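Local structure of carboxylesterase (Ferroplasma acidiphilum, 3WJ2) at residues N12-L17 with A284-V289; G22-I27 with N34-S39; A30-F35 with G86-N91; I150-D155 with A164-C169; P242-T247 with A301-D306. The protein is a carboxylesterase of the alpha/beta-hydrolase fold that probably hydrolyses carboxylic ester bonds. One frame throughout, in Å; residues are numbered along the deposited sequence.

Contact 1. Residues N12-L17 with A284-V289; sequences NSLIEL and ATDFEV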
# COMPACT_ATOMS: atom_id res chain seq x y z
N ASN B 12 -8.98 -19.33 -8.52
CA ASN B 12 -9.49 -19.97 -7.30
C ASN B 12 -9.15 -21.48 -7.32
O ASN B 12 -8.69 -21.99 -6.25
CB ASN B 12 -11.00 -19.72 -7.14
CG ASN B 12 -11.30 -18.25 -6.73
OD1 ASN B 12 -10.39 -17.50 -6.35
ND2 ASN B 12 -12.57 -17.86 -6.82
N SER B 13 -9.34 -22.17 -8.45
CA SER B 13 -8.91 -23.57 -8.54
C SER B 13 -7.47 -23.85 -8.19
O SER B 13 -7.19 -24.79 -7.45
CB SER B 13 -9.16 -24.12 -9.92
OG SER B 13 -10.56 -24.12 -10.12
N LEU B 14 -6.55 -23.01 -8.71
CA LEU B 14 -5.09 -23.22 -8.40
C LEU B 14 -4.78 -22.99 -6.95
O LEU B 14 -3.94 -23.71 -6.36
CB LEU B 14 -4.19 -22.27 -9.31
CG LEU B 14 -3.95 -22.79 -10.68
CD1 LEU B 14 -3.34 -21.58 -11.56
CD2 LEU B 14 -2.97 -24.01 -10.66
N ILE B 15 -5.39 -21.98 -6.32
CA ILE B 15 -5.22 -21.72 -4.93
C ILE B 15 -5.70 -22.91 -4.09
O ILE B 15 -5.00 -23.38 -3.20
CB ILE B 15 -5.90 -20.39 -4.55
CG1 ILE B 15 -5.20 -19.26 -5.34
CG2 ILE B 15 -5.92 -20.21 -3.06
CD1 ILE B 15 -5.79 -17.79 -4.97
N GLU B 16 -6.86 -23.43 -4.48
CA GLU B 16 -7.42 -24.63 -3.76
C GLU B 16 -6.52 -25.84 -3.94
O GLU B 16 -6.31 -26.59 -2.99
CB GLU B 16 -8.81 -24.95 -4.28
CG GLU B 16 -9.91 -23.91 -3.90
CD GLU B 16 -10.33 -23.91 -2.42
OE1 GLU B 16 -9.93 -24.78 -1.61
OE2 GLU B 16 -11.11 -23.00 -2.07
N LEU B 17 -5.99 -26.04 -5.12
CA LEU B 17 -5.15 -27.21 -5.43
C LEU B 17 -3.83 -27.11 -4.69
O LEU B 17 -3.32 -28.11 -4.09
CB LEU B 17 -4.82 -27.23 -6.93
CG LEU B 17 -3.86 -28.32 -7.44
CD1 LEU B 17 -4.51 -29.75 -7.37
CD2 LEU B 17 -3.41 -27.94 -8.89
N ALA B 284 1.91 -15.96 -15.72
CA ALA B 284 2.21 -16.12 -17.15
C ALA B 284 2.07 -17.58 -17.59
O ALA B 284 1.55 -17.76 -18.69
CB ALA B 284 3.61 -15.60 -17.41
N THR B 285 2.56 -18.49 -16.77
CA THR B 285 2.49 -19.90 -17.16
C THR B 285 1.06 -20.35 -16.90
O THR B 285 0.72 -21.49 -17.34
CB THR B 285 3.57 -20.70 -16.53
OG1 THR B 285 3.68 -20.42 -15.15
CG2 THR B 285 4.93 -20.46 -17.24
N ASP B 286 0.24 -19.55 -16.22
CA ASP B 286 -1.23 -19.85 -16.10
C ASP B 286 -2.06 -19.32 -17.25
O ASP B 286 -3.28 -19.18 -17.11
CB ASP B 286 -1.73 -19.25 -14.81
CG ASP B 286 -1.11 -19.86 -13.60
OD1 ASP B 286 -0.56 -20.98 -13.62
OD2 ASP B 286 -1.15 -19.15 -12.51
N PHE B 287 -1.48 -19.00 -18.40
CA PHE B 287 -2.16 -18.39 -19.48
C PHE B 287 -3.37 -19.21 -20.04
O PHE B 287 -4.19 -18.63 -20.74
CB PHE B 287 -1.26 -18.01 -20.67
CG PHE B 287 -0.80 -19.24 -21.45
CD1 PHE B 287 -1.33 -19.46 -22.73
CD2 PHE B 287 0.10 -20.14 -20.88
CE1 PHE B 287 -0.86 -20.65 -23.43
CE2 PHE B 287 0.55 -21.33 -21.52
CZ PHE B 287 0.06 -21.54 -22.82
N GLU B 288 -3.37 -20.48 -19.71
CA GLU B 288 -4.50 -21.27 -20.25
C GLU B 288 -5.67 -21.21 -19.29
O GLU B 288 -6.75 -21.76 -19.61
CB GLU B 288 -4.02 -22.72 -20.44
CG GLU B 288 -3.00 -22.84 -21.52
CD GLU B 288 -2.13 -24.12 -21.39
OE1 GLU B 288 -1.67 -24.46 -20.26
OE2 GLU B 288 -1.85 -24.77 -22.42
N VAL B 289 -5.52 -20.68 -18.11
CA VAL B 289 -6.65 -20.72 -17.19
C VAL B 289 -7.15 -19.38 -16.81
O VAL B 289 -8.25 -19.27 -16.26
CB VAL B 289 -6.33 -21.57 -15.97
CG1 VAL B 289 -6.06 -23.10 -16.40
CG2 VAL B 289 -5.22 -21.03 -15.22
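V289 donates its backbone N to O of D286 at 2.9 Å, and this bond draws together the two residues on which L14 of the helix comes to rest. No hydrogen bond joins 12-17 to 284-289; the meeting is made by one methyl group. CD1 of L14 lies over the flat face of the D286 carboxylate, with OD2 at 3.4 Å and OD1 at 3.5 Å, nearly the same distance from both oxygens. The two side chains extend toward each other from opposite directions, and the methyl ends over the carboxylate face. The L14 branch leaves the helix with CG set away from its own carbonyl carbon (chi1 -82°) and CD1 directed outward. The same methyl also brushes CG2 of V289 at 4.2 Å, so the carboxylate and the valine share it.

The partners belong to distant parts of an alpha/beta hydrolase: helix 12-20 near the N-terminus, and the loop between strand 271-280, an outermost strand of the chain's sheet, and helix 291-303. In this fold, the catalytic histidine is usually carried by the loop after the last strand. Further along it, F287 turns inward to stack on F101, while its O accepts from NH1 of R294. D286 also touches F11, which immediately precedes the helical segment, and I15 packs on V7 and V204.

Contact 2. Residues G22-I27 with N34-S39; sequences GDMTKI and NFLDES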
# COMPACT_ATOMS: atom_id res chain seq x y z
N GLY B 22 -0.73 -29.48 0.68
CA GLY B 22 -0.20 -29.32 2.03
C GLY B 22 1.21 -28.74 1.93
O GLY B 22 1.61 -28.28 0.87
N ASP B 23 1.92 -28.85 3.05
CA ASP B 23 3.28 -28.32 3.24
C ASP B 23 4.32 -29.25 2.63
O ASP B 23 4.59 -30.31 3.16
CB ASP B 23 3.48 -28.20 4.74
CG ASP B 23 4.85 -27.62 5.14
OD1 ASP B 23 5.73 -27.44 4.29
OD2 ASP B 23 5.02 -27.39 6.36
N MET B 24 4.86 -28.88 1.49
CA MET B 24 5.85 -29.75 0.85
C MET B 24 7.33 -29.45 1.19
O MET B 24 8.24 -29.99 0.56
CB MET B 24 5.56 -29.80 -0.62
CG MET B 24 4.35 -30.70 -0.82
SD MET B 24 3.96 -30.97 -2.51
CE MET B 24 3.71 -29.24 -3.08
N THR B 25 7.54 -28.68 2.25
CA THR B 25 8.90 -28.30 2.63
C THR B 25 9.69 -29.38 3.32
O THR B 25 10.89 -29.26 3.45
CB THR B 25 8.96 -26.98 3.46
OG1 THR B 25 8.19 -27.14 4.65
CG2 THR B 25 8.41 -25.84 2.69
N LYS B 26 9.05 -30.46 3.76
CA LYS B 26 9.83 -31.59 4.27
C LYS B 26 9.95 -32.73 3.25
O LYS B 26 10.46 -33.82 3.60
CB LYS B 26 9.25 -32.07 5.61
CG LYS B 26 9.53 -31.12 6.80
CD LYS B 26 11.03 -31.09 7.19
CE LYS B 26 11.23 -30.32 8.50
NZ LYS B 26 10.47 -29.03 8.50
N ILE B 27 9.50 -32.47 2.01
CA ILE B 27 9.65 -33.43 0.86
C ILE B 27 11.08 -33.34 0.33
O ILE B 27 11.66 -32.23 0.27
CB ILE B 27 8.58 -33.19 -0.24
CG1 ILE B 27 7.13 -33.34 0.29
CG2 ILE B 27 8.78 -34.09 -1.46
CD1 ILE B 27 6.95 -34.56 1.20
N ASN B 34 9.71 -34.44 -9.24
CA ASN B 34 8.86 -35.38 -9.93
C ASN B 34 7.36 -35.03 -9.76
O ASN B 34 6.62 -35.00 -10.73
CB ASN B 34 9.14 -36.78 -9.36
CG ASN B 34 8.02 -37.76 -9.66
OD1 ASN B 34 7.06 -37.99 -8.85
ND2 ASN B 34 8.08 -38.26 -10.85
N PHE B 35 6.95 -34.77 -8.52
CA PHE B 35 5.57 -34.43 -8.29
C PHE B 35 5.15 -33.21 -9.08
O PHE B 35 4.16 -33.21 -9.75
CB PHE B 35 5.31 -34.22 -6.81
CG PHE B 35 3.90 -33.79 -6.52
CD1 PHE B 35 2.82 -34.70 -6.67
CD2 PHE B 35 3.63 -32.49 -6.06
CE1 PHE B 35 1.53 -34.31 -6.40
CE2 PHE B 35 2.31 -32.08 -5.80
CZ PHE B 35 1.27 -33.00 -5.95
N LEU B 36 5.94 -32.14 -8.99
CA LEU B 36 5.48 -30.93 -9.60
C LEU B 36 5.59 -31.00 -11.13
O LEU B 36 4.66 -30.49 -11.84
CB LEU B 36 6.27 -29.75 -9.01
CG LEU B 36 6.06 -29.50 -7.50
CD1 LEU B 36 7.12 -28.39 -7.06
CD2 LEU B 36 4.62 -29.00 -7.27
N ASP B 37 6.64 -31.65 -11.68
CA ASP B 37 6.75 -31.64 -13.13
C ASP B 37 5.68 -32.58 -13.74
O ASP B 37 5.08 -32.24 -14.74
CB ASP B 37 8.11 -32.11 -13.64
CG ASP B 37 9.27 -31.10 -13.33
OD1 ASP B 37 8.90 -29.96 -13.01
OD2 ASP B 37 10.44 -31.59 -13.42
N GLU B 38 5.51 -33.75 -13.11
CA GLU B 38 4.54 -34.72 -13.68
C GLU B 38 3.10 -34.26 -13.48
O GLU B 38 2.29 -34.41 -14.41
CB GLU B 38 4.79 -36.15 -13.17
CG GLU B 38 6.18 -36.75 -13.45
CD GLU B 38 6.53 -36.98 -14.97
OE1 GLU B 38 5.61 -36.92 -15.83
OE2 GLU B 38 7.73 -37.17 -15.30
N SER B 39 2.81 -33.65 -12.34
CA SER B 39 1.51 -33.01 -12.11
C SER B 39 1.18 -32.02 -13.22
O SER B 39 0.05 -32.01 -13.75
CB SER B 39 1.47 -32.27 -10.74
OG SER B 39 1.34 -33.23 -9.73
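The sulfur of M24 approaches the F35 ring obliquely, in a Met-aromatic contact. SD stands 4.7 Å from the centroid of the F35 ring, along a line 51° off the ring normal, and its nearest ring atom is CE2 of F35 at 3.8 Å. The two side chains cross at about a right angle. This is a local closure in the N-terminal part of the chain: the loop that follows helix 12-20 folds back against helix 29-43, which it precedes.

M24 reaches the helix through an extended chain that bends only at its end, where chi3 of -58° swings CE toward L36, the residue after F35. CE of M24 and CD2 of L36 are 4.3 Å apart, the looser half of the contact. Farther back, M24 also rests on L32 of the same helix.

The loop holds its shape by two turns. M24 to I27 form a type I beta turn, and D23 starts an Asx turn in which OD1 of D23 accepts from N of T25 at 3.0 Å. The hydroxyl of T25 lies on the syn side of that same oxygen, in a very short and somewhat doubtful bond. OD2 of D23 makes a salt bridge with K208, so the backbone N of T25 and the lysine between them hold both carboxylate oxygens.

On the helix, OG of S39 lies over the rim of one face of the F35 ring and donates to O of F35 at 2.8 Å, reaching that oxygen from the face opposite to N of S39.

Contact 3. Residues A30-F35 with G86-N91; sequences AMLRNF and GFLFGN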
# COMPACT_ATOMS: atom_id res chain seq x y z
N ALA B 30 14.26 -34.30 -5.04
CA ALA B 30 14.02 -35.06 -6.27
C ALA B 30 12.54 -35.58 -6.33
O ALA B 30 11.91 -35.62 -7.40
CB ALA B 30 14.99 -36.25 -6.38
N MET B 31 12.00 -35.93 -5.17
CA MET B 31 10.56 -36.35 -5.17
C MET B 31 9.63 -35.22 -5.48
O MET B 31 8.68 -35.35 -6.24
CB MET B 31 10.24 -36.89 -3.76
CG MET B 31 10.99 -38.13 -3.49
SD MET B 31 9.87 -39.43 -4.10
CE MET B 31 8.81 -39.31 -2.66
N LEU B 32 9.95 -34.03 -4.92
CA LEU B 32 9.12 -32.87 -5.18
C LEU B 32 9.17 -32.46 -6.65
O LEU B 32 8.17 -32.09 -7.21
CB LEU B 32 9.57 -31.71 -4.30
CG LEU B 32 8.88 -30.38 -4.48
CD1 LEU B 32 7.40 -30.50 -3.98
CD2 LEU B 32 9.63 -29.40 -3.66
N ARG B 33 10.33 -32.53 -7.26
CA ARG B 33 10.50 -32.22 -8.68
C ARG B 33 9.62 -33.14 -9.52
O ARG B 33 8.93 -32.71 -10.39
CB ARG B 33 11.97 -32.41 -9.05
CG ARG B 33 12.31 -32.22 -10.58
CD ARG B 33 13.74 -32.49 -10.88
NE ARG B 33 14.57 -31.52 -10.16
CZ ARG B 33 15.55 -31.82 -9.32
NH1 ARG B 33 15.91 -33.12 -9.07
NH2 ARG B 33 16.22 -30.85 -8.67
N ASN B 34 9.71 -34.44 -9.24
CA ASN B 34 8.86 -35.38 -9.93
C ASN B 34 7.36 -35.03 -9.76
O ASN B 34 6.62 -35.00 -10.73
CB ASN B 34 9.14 -36.78 -9.36
CG ASN B 34 8.02 -37.76 -9.66
OD1 ASN B 34 7.06 -37.99 -8.85
ND2 ASN B 34 8.08 -38.26 -10.85
N PHE B 35 6.95 -34.77 -8.52
CA PHE B 35 5.57 -34.43 -8.29
C PHE B 35 5.15 -33.21 -9.08
O PHE B 35 4.16 -33.21 -9.75
CB PHE B 35 5.31 -34.22 -6.81
CG PHE B 35 3.90 -33.79 -6.52
CD1 PHE B 35 2.82 -34.70 -6.67
CD2 PHE B 35 3.63 -32.49 -6.06
CE1 PHE B 35 1.53 -34.31 -6.40
CE2 PHE B 35 2.31 -32.08 -5.80
CZ PHE B 35 1.27 -33.00 -5.95
N GLY B 86 11.70 -22.20 -9.20
CA GLY B 86 12.42 -22.13 -7.92
C GLY B 86 13.85 -22.58 -7.94
O GLY B 86 14.43 -22.79 -6.91
N PHE B 87 14.42 -22.80 -9.15
CA PHE B 87 15.78 -23.34 -9.32
C PHE B 87 15.81 -24.86 -9.15
O PHE B 87 16.89 -25.50 -9.31
CB PHE B 87 16.92 -22.63 -8.52
CG PHE B 87 16.94 -21.16 -8.72
CD1 PHE B 87 17.56 -20.62 -9.83
CD2 PHE B 87 16.38 -20.34 -7.73
CE1 PHE B 87 17.57 -19.15 -9.91
CE2 PHE B 87 16.40 -18.95 -7.79
CZ PHE B 87 16.97 -18.39 -8.95
N LEU B 88 14.61 -25.41 -8.88
CA LEU B 88 14.56 -26.82 -8.42
C LEU B 88 13.82 -27.68 -9.42
O LEU B 88 14.21 -28.86 -9.59
CB LEU B 88 13.93 -26.91 -7.01
CG LEU B 88 14.03 -28.26 -6.28
CD1 LEU B 88 14.09 -27.94 -4.80
CD2 LEU B 88 12.70 -28.88 -6.69
N PHE B 89 12.76 -27.14 -9.99
CA PHE B 89 11.92 -27.90 -10.92
C PHE B 89 11.68 -27.18 -12.22
O PHE B 89 12.22 -26.09 -12.50
CB PHE B 89 10.60 -28.40 -10.19
CG PHE B 89 9.62 -27.31 -9.88
CD1 PHE B 89 8.51 -27.09 -10.70
CD2 PHE B 89 9.77 -26.54 -8.76
CE1 PHE B 89 7.53 -26.08 -10.43
CE2 PHE B 89 8.87 -25.52 -8.47
CZ PHE B 89 7.77 -25.25 -9.29
N GLY B 90 10.80 -27.72 -13.05
CA GLY B 90 10.50 -27.26 -14.39
C GLY B 90 11.52 -27.81 -15.41
O GLY B 90 12.65 -28.13 -15.04
N ASN B 91 11.11 -27.86 -16.67
CA ASN B 91 11.96 -28.33 -17.77
C ASN B 91 11.30 -27.97 -19.09
O ASN B 91 10.27 -27.29 -19.18
CB ASN B 91 12.27 -29.86 -17.61
CG ASN B 91 11.02 -30.69 -17.64
OD1 ASN B 91 10.12 -30.49 -18.46
ND2 ASN B 91 10.96 -31.64 -16.71
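R33 grips the backbone carbonyl of L88 side-on, with two nitrogens on one oxygen. NE of R33 lies 2.7 Å from O of L88 and arrives almost in line with the C=O bond; NH2 of R33, at 3.0 Å from that O, lies in the carbonyl plane, on a lone pair. The oxygen sits at the edge of the guanidinium, close to its plane. Neither bond is straight, the N-H...O angles being 147° and 134°, as expected when a single acceptor is shared by neighbouring donors. After two extended torsions, a bend at chi3 (-63°) turns the group onto the loop.

Apolar contacts surround this grip. CD2 of L32 meets CD2 of L88 at 4.3 Å, and CB of F89 lies 4.1 Å from CA of R33, so the backbones come close while the F89 ring leads away, to L36 and D37.

Beyond this shell, L88 packs on Y212, F213 and M216 of helix 207-217, and F87 stacks on Y217. G86 ends a His-Gly-Gly-Gly sequence, which in relatives of the hormone-sensitive lipase type shapes the oxyanion hole; helix 29-43 therefore holds the loop just downstream. NH2 of R33 also makes a salt bridge with E120. The charge is probably balanced by E120, while the N-H groups spent on the neutral carbonyl act as directional hydrogen bonds that tie the loop to the helix.

Contact 4. Residues I150-D155 with A164-C169; sequences IGVAGD and ALCLKC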
# COMPACT_ATOMS: atom_id res chain seq x y z
N ILE B 150 19.65 -10.95 -30.31
CA ILE B 150 19.29 -11.95 -29.26
C ILE B 150 19.02 -11.25 -27.97
O ILE B 150 19.90 -10.49 -27.49
CB ILE B 150 20.45 -12.92 -29.11
CG1 ILE B 150 20.72 -13.62 -30.49
CG2 ILE B 150 20.12 -14.00 -28.05
CD1 ILE B 150 21.96 -14.51 -30.43
N GLY B 151 17.82 -11.52 -27.41
CA GLY B 151 17.48 -11.04 -26.01
C GLY B 151 17.36 -12.25 -25.11
O GLY B 151 17.56 -13.38 -25.51
N VAL B 152 17.11 -11.92 -23.85
CA VAL B 152 16.96 -12.98 -22.84
C VAL B 152 15.70 -12.74 -22.07
O VAL B 152 15.23 -11.62 -21.96
CB VAL B 152 18.15 -13.11 -21.88
CG1 VAL B 152 19.42 -13.54 -22.67
CG2 VAL B 152 18.45 -11.77 -21.12
N ALA B 153 15.14 -13.85 -21.53
CA ALA B 153 13.84 -13.72 -20.85
C ALA B 153 13.67 -14.85 -19.88
O ALA B 153 14.36 -15.88 -20.03
CB ALA B 153 12.75 -13.77 -21.91
N GLY B 154 12.77 -14.69 -18.95
CA GLY B 154 12.43 -15.88 -18.06
C GLY B 154 11.27 -15.51 -17.13
O GLY B 154 10.76 -14.41 -17.23
N ASP B 155 10.84 -16.50 -16.39
CA ASP B 155 9.87 -16.26 -15.31
C ASP B 155 10.37 -16.80 -14.04
O ASP B 155 11.05 -17.78 -13.96
CB ASP B 155 8.52 -16.92 -15.69
CG ASP B 155 8.60 -18.42 -15.87
OD1 ASP B 155 9.24 -18.88 -16.85
OD2 ASP B 155 8.12 -19.20 -15.00
N ALA B 164 20.35 -11.51 -13.86
CA ALA B 164 21.73 -11.66 -13.35
C ALA B 164 22.75 -11.78 -14.45
O ALA B 164 23.85 -11.22 -14.33
CB ALA B 164 21.77 -12.86 -12.46
N LEU B 165 22.41 -12.48 -15.53
CA LEU B 165 23.42 -12.68 -16.58
C LEU B 165 23.68 -11.30 -17.21
O LEU B 165 24.84 -11.05 -17.59
CB LEU B 165 23.04 -13.78 -17.61
CG LEU B 165 21.97 -13.40 -18.63
CD1 LEU B 165 22.63 -12.83 -19.86
CD2 LEU B 165 21.29 -14.72 -19.07
N CYS B 166 22.66 -10.42 -17.29
CA CYS B 166 22.86 -9.07 -17.88
C CYS B 166 23.83 -8.31 -17.03
O CYS B 166 24.73 -7.65 -17.59
CB CYS B 166 21.58 -8.30 -17.99
SG CYS B 166 20.51 -9.07 -19.30
N LEU B 167 23.71 -8.43 -15.72
CA LEU B 167 24.64 -7.70 -14.81
C LEU B 167 26.06 -8.20 -15.06
O LEU B 167 27.03 -7.40 -15.09
CB LEU B 167 24.32 -8.04 -13.35
CG LEU B 167 23.22 -7.20 -12.79
CD1 LEU B 167 22.85 -7.71 -11.42
CD2 LEU B 167 23.72 -5.62 -12.59
N LYS B 168 26.26 -9.50 -15.24
CA LYS B 168 27.66 -9.99 -15.46
C LYS B 168 28.19 -9.56 -16.84
O LYS B 168 29.43 -9.24 -17.00
CB LYS B 168 27.70 -11.53 -15.29
CG LYS B 168 29.16 -12.05 -15.49
CD LYS B 168 29.36 -13.50 -15.13
CE LYS B 168 30.78 -13.95 -15.74
NZ LYS B 168 30.98 -15.35 -15.09
N CYS B 169 27.36 -9.55 -17.88
CA CYS B 169 27.76 -9.01 -19.21
C CYS B 169 28.19 -7.57 -19.02
O CYS B 169 29.29 -7.22 -19.56
CB CYS B 169 26.59 -9.03 -20.25
SG CYS B 169 26.11 -10.72 -20.72
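An apolar contact in the buried interior joins strand 150-155 to helix 157-172, the first two elements of a beta-alpha-beta unit completed by strand 180-183. One residue of the strand, V152, carries it, offering a separate methyl to each of two consecutive helix residues. CG2 of V152 approaches SG of C166 at 3.9 Å, the nearest meeting of the pair of segments. CG1 of V152 faces CD2 of L165 at 4.2 Å, somewhat more loosely. With chi1 at -64°, the valine spreads its methyls so that both can reach the helix, while C166 places its sulfur against CG2, SG being set away from the carbonyl carbon (chi1 -70°). No hydrogen bond crosses the interface; cohesion here is entirely van der Waals contact.

The surroundings fix both partners. V152 exchanges backbone hydrogen bonds with V179 and V181, and its neighbour G151 does so with A78 and L80, placing the strand between two parallel strands of the central sheet. C166 also packs on Q180 and P241, and L165 on Y82. At the end of the strand, the D155 carboxylate is hydrogen-bonded to the hydroxyls of Y81 and Y95. Strand, sharp turn and helix, with G154, S156 and G158 in a GxSxG pattern, fit the nucleophile elbow of alpha/beta hydrolases.

Contact 5. Residues P242-T247 with A301-D306; sequences PAIMVT and ARIIPD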
# COMPACT_ATOMS: atom_id res chain seq x y z
N PRO B 242 17.76 -2.79 -22.20
CA PRO B 242 16.37 -2.33 -22.01
C PRO B 242 15.59 -3.51 -21.35
O PRO B 242 15.87 -4.68 -21.69
CB PRO B 242 15.89 -2.07 -23.43
CG PRO B 242 17.24 -1.74 -24.17
CD PRO B 242 18.26 -2.62 -23.58
N ALA B 243 14.67 -3.16 -20.45
CA ALA B 243 13.98 -4.18 -19.67
C ALA B 243 12.46 -4.05 -19.88
O ALA B 243 11.89 -2.92 -20.07
CB ALA B 243 14.26 -4.04 -18.20
N ILE B 244 11.82 -5.24 -19.83
CA ILE B 244 10.35 -5.31 -19.60
C ILE B 244 10.20 -6.10 -18.30
O ILE B 244 10.70 -7.24 -18.19
CB ILE B 244 9.65 -6.02 -20.71
CG1 ILE B 244 9.92 -5.35 -22.07
CG2 ILE B 244 8.12 -6.15 -20.41
CD1 ILE B 244 9.39 -6.23 -23.32
N MET B 245 9.45 -5.53 -17.33
CA MET B 245 9.26 -6.15 -16.00
C MET B 245 7.77 -6.33 -15.81
O MET B 245 7.00 -5.41 -16.00
CB MET B 245 9.77 -5.29 -14.83
CG MET B 245 9.39 -5.84 -13.47
SD MET B 245 10.42 -7.29 -13.01
CE MET B 245 12.03 -6.48 -12.56
N VAL B 246 7.40 -7.60 -15.50
CA VAL B 246 5.96 -7.85 -15.17
C VAL B 246 5.95 -8.35 -13.75
O VAL B 246 6.61 -9.30 -13.36
CB VAL B 246 5.45 -9.01 -16.09
CG1 VAL B 246 3.99 -9.33 -15.71
CG2 VAL B 246 5.57 -8.54 -17.61
N THR B 247 5.15 -7.69 -12.92
CA THR B 247 4.92 -8.16 -11.54
C THR B 247 3.43 -8.46 -11.40
O THR B 247 2.59 -8.15 -12.26
CB THR B 247 5.27 -6.98 -10.52
OG1 THR B 247 4.25 -5.99 -10.59
CG2 THR B 247 6.60 -6.35 -10.95
N ALA B 301 4.58 -10.25 -25.27
CA ALA B 301 5.15 -10.95 -26.39
C ALA B 301 5.06 -10.13 -27.66
O ALA B 301 5.96 -10.25 -28.47
CB ALA B 301 4.34 -12.32 -26.55
N ARG B 302 3.97 -9.35 -27.84
CA ARG B 302 3.81 -8.55 -29.00
C ARG B 302 4.65 -7.31 -29.12
O ARG B 302 4.76 -6.79 -30.24
CB ARG B 302 2.29 -8.29 -29.27
CG ARG B 302 1.55 -9.56 -29.53
CD ARG B 302 0.02 -9.23 -29.71
NE ARG B 302 -0.67 -10.53 -29.92
CZ ARG B 302 -1.95 -10.60 -30.26
NH1 ARG B 302 -2.66 -9.48 -30.36
NH2 ARG B 302 -2.53 -11.77 -30.50
N ILE B 303 5.32 -6.90 -28.02
CA ILE B 303 6.25 -5.75 -28.13
C ILE B 303 7.69 -6.29 -28.18
O ILE B 303 8.53 -5.52 -28.55
CB ILE B 303 6.07 -4.66 -27.06
CG1 ILE B 303 6.28 -5.12 -25.58
CG2 ILE B 303 4.61 -4.09 -27.25
CD1 ILE B 303 6.56 -3.89 -24.66
N ILE B 304 7.93 -7.55 -27.80
CA ILE B 304 9.30 -8.10 -27.90
C ILE B 304 10.01 -7.87 -29.28
O ILE B 304 11.18 -7.42 -29.28
CB ILE B 304 9.34 -9.55 -27.52
CG1 ILE B 304 9.21 -9.73 -25.99
CG2 ILE B 304 10.64 -10.24 -28.05
CD1 ILE B 304 9.03 -11.19 -25.56
N PRO B 305 9.31 -8.08 -30.40
CA PRO B 305 9.99 -7.94 -31.67
C PRO B 305 10.55 -6.55 -31.90
O PRO B 305 11.60 -6.46 -32.60
CB PRO B 305 8.91 -8.38 -32.73
CG PRO B 305 7.67 -8.40 -32.04
CD PRO B 305 7.92 -8.57 -30.56
N ASP B 306 10.00 -5.50 -31.28
CA ASP B 306 10.54 -4.12 -31.42
C ASP B 306 11.96 -3.91 -30.88
O ASP B 306 12.68 -2.96 -31.24
CB ASP B 306 9.57 -3.09 -30.79
CG ASP B 306 8.26 -2.98 -31.61
OD1 ASP B 306 7.77 -4.00 -32.13
OD2 ASP B 306 7.88 -1.84 -31.78
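I244 points its CB from the strand toward I303 and I304, and the side chain gains contact as it lengthens. CG1 extends anti to the carbonyl carbon and comes to 4.5 Å from CD1 of I303. At the tip, CD1 of I244 reaches CD1 of I303 at 3.9 Å and CG1 of I303 at 4.0 Å; it also meets CG1 of I304, more distantly, at 4.4 Å. The two isoleucine chains I244 and I303 cross obliquely. I303 meets the strand by holding CG1 between its backbone N and carbonyl carbon (chi1 61°).

This is the sheet-to-helix layer of the alpha/beta hydrolase: strand 243-248, parallel to strands 180-183 and 271-280, is covered by the last part of helix 291-303 and the residues that follow. V181, against I304, and V272, against I244, carry the apolar layer to the adjacent strands, and Y307 of the C-terminal tail also packs on I244.

The same region also meets a second subunit. R302 pairs with D306 of that subunit, and D306 with K298 and R302 of it, while I303 packs on M299 of the second subunit.

In the fold
Contacts 4 and 5 are the buried pair, both purely aliphatic or sulfur-lined, each pressing a helix onto a strand of the same sheet, with centres about 13 Å apart. Contacts 1 and 2 lie at the surface, where a carboxylate face or a thioether against a ring takes over. Contact 3 is partly buried and the only one whose segments are joined by hydrogen bonds. Contacts 2 and 3 share helix 29-43, and D37 of 34-39 probably hydrogen-bonds G90 of 86-91. Contact 1 encloses contacts 2, 3 and 4 along the sequence, and T285 touches D155 of contact 4, linking the surface loop to the core strand.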